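Local coordinates for protein trypsin-like serine protease (Magnetospirillum magneticum, PDB 5HMA) that binds transition metal ions to promote magnetite formation in magnetosomes and activates the MamE protease, though its protease-like domain is probably not itself a protease, at residues Ile35-Leu38 with His39-Ser42. Residues are numbered along the deposited sequence; the frame is centred on the assembly and turned at random.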
loop_
_atom_site.group_PDB
_atom_site.type_symbol
_atom_site.label_atom_id
_atom_site.label_comp_id
_atom_site.label_asym_id
_atom_site.label_seq_id
_atom_site.Cartn_x
_atom_site.Cartn_y
_atom_site.Cartn_z
ATOM N N ILE A 35 -1.066 -1.975 6.077
ATOM C CA ILE A 35 -0.516 -2.901 5.091
ATOM C C ILE A 35 0.456 -2.150 4.190
ATOM O O ILE A 35 0.163 -1.043 3.732
ATOM C CB ILE A 35 -1.608 -3.561 4.249
ATOM C CG1 ILE A 35 -2.452 -4.504 5.106
ATOM C CG2 ILE A 35 -0.975 -4.349 3.110
ATOM C CD1 ILE A 35 -1.737 -5.790 5.434
ATOM N N THR A 36 1.615 -2.747 3.933
ATOM C CA THR A 36 2.574 -2.141 3.027
ATOM C C THR A 36 3.350 -3.268 2.341
ATOM O O THR A 36 3.080 -4.442 2.609
ATOM C CB THR A 36 3.515 -1.159 3.779
ATOM O OG1 THR A 36 4.291 -0.417 2.828
ATOM C CG2 THR A 36 4.444 -1.913 4.736
ATOM N N THR A 37 4.276 -2.928 1.443
ATOM C CA THR A 37 5.074 -3.936 0.736
ATOM C C THR A 37 6.224 -4.413 1.613
ATOM O O THR A 37 6.895 -3.598 2.248
ATOM C CB THR A 37 5.645 -3.394 -0.589
ATOM O OG1 THR A 37 5.853 -1.975 -0.479
ATOM C CG2 THR A 37 4.693 -3.692 -1.754
ATOM N N LEU A 38 6.452 -5.723 1.646
ATOM C CA LEU A 38 7.465 -6.304 2.529
ATOM C C LEU A 38 8.891 -5.825 2.194
ATOM O O LEU A 38 9.631 -5.418 3.090
ATOM C CB LEU A 38 7.393 -7.836 2.480
ATOM C CG LEU A 38 8.400 -8.587 3.358
ATOM C CD1 LEU A 38 8.323 -8.105 4.794
ATOM C CD2 LEU A 38 8.177 -10.096 3.297
ATOM N N HIS A 39 9.273 -5.850 0.916
ATOM C CA HIS A 39 10.627 -5.431 0.529
ATOM C C HIS A 39 10.918 -3.970 0.899
ATOM O O HIS A 39 12.072 -3.572 0.990
ATOM C CB HIS A 39 10.859 -5.637 -0.975
ATOM C CG HIS A 39 10.185 -4.618 -1.849
ATOM N ND1 HIS A 39 8.933 -4.812 -2.395
ATOM C CD2 HIS A 39 10.599 -3.403 -2.283
ATOM C CE1 HIS A 39 8.603 -3.758 -3.121
ATOM N NE2 HIS A 39 9.599 -2.891 -3.073
ATOM N N SER A 40 9.878 -3.176 1.129
ATOM C CA SER A 40 10.071 -1.771 1.472
ATOM C C SER A 40 10.497 -1.570 2.927
ATOM O O SER A 40 11.092 -0.547 3.268
ATOM C CB SER A 40 8.785 -0.972 1.209
ATOM O OG SER A 40 8.398 -1.071 -0.142
ATOM N N VAL A 41 10.187 -2.529 3.793
ATOM C CA VAL A 41 10.429 -2.324 5.218
ATOM C C VAL A 41 11.376 -3.355 5.821
ATOM O O VAL A 41 11.938 -3.119 6.888
ATOM C CB VAL A 41 9.107 -2.324 6.003
ATOM C CG1 VAL A 41 8.248 -1.162 5.569
ATOM C CG2 VAL A 41 8.371 -3.655 5.818
ATOM N N SER A 42 11.561 -4.484 5.144
ATOM C CA SER A 42 12.244 -5.627 5.755
ATOM C C SER A 42 13.700 -5.354 6.142
ATOM O O SER A 42 14.286 -6.094 6.934
ATOM C CB SER A 42 12.191 -6.827 4.817
ATOM O OG SER A 42 12.862 -6.531 3.608
#
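The imidazole of His39 is flanked on one face by the hydroxyl of Ser40, whose OG stands 3.6 Å above the ring plane and toward its rim, while Thr37 meets the ring obliquely, its CB 3.9 Å from His39 CE1. With chi1 at 75°, the ring of His39 swings back alongside Thr37, and the two side chains run in the same direction. ND1 is hydrogen-bonded to Asp72 OD2, a bond that helps hold the ring in this orientation. The same Ser40 OG is hydrogen-bonded to Thr37 OG1 at 2.7 Å; short hydroxyl side chains suit this junction, since they can reach each other where strand 33-37 passes into helix 38-41. Ser40 N adds a 3.2 Å bond to Thr37 O, approaching from above the carbonyl plane. The next carbonyl, Leu38 O, accepts from both Val41 N and Ser42 N, each at 3.0 Å. The buried methyls Thr36 CG2 and Val41 CG1 meet tip to tip at 4.0 Å, with Val12 packed on both side chains. In trypsin-like proteases, a short helical turn after a strand of the N-terminal barrel carries the catalytic histidine; the His39-Asp72 pair is consistent with the histidine-aspartate half of that triad, in an inactive protease domain.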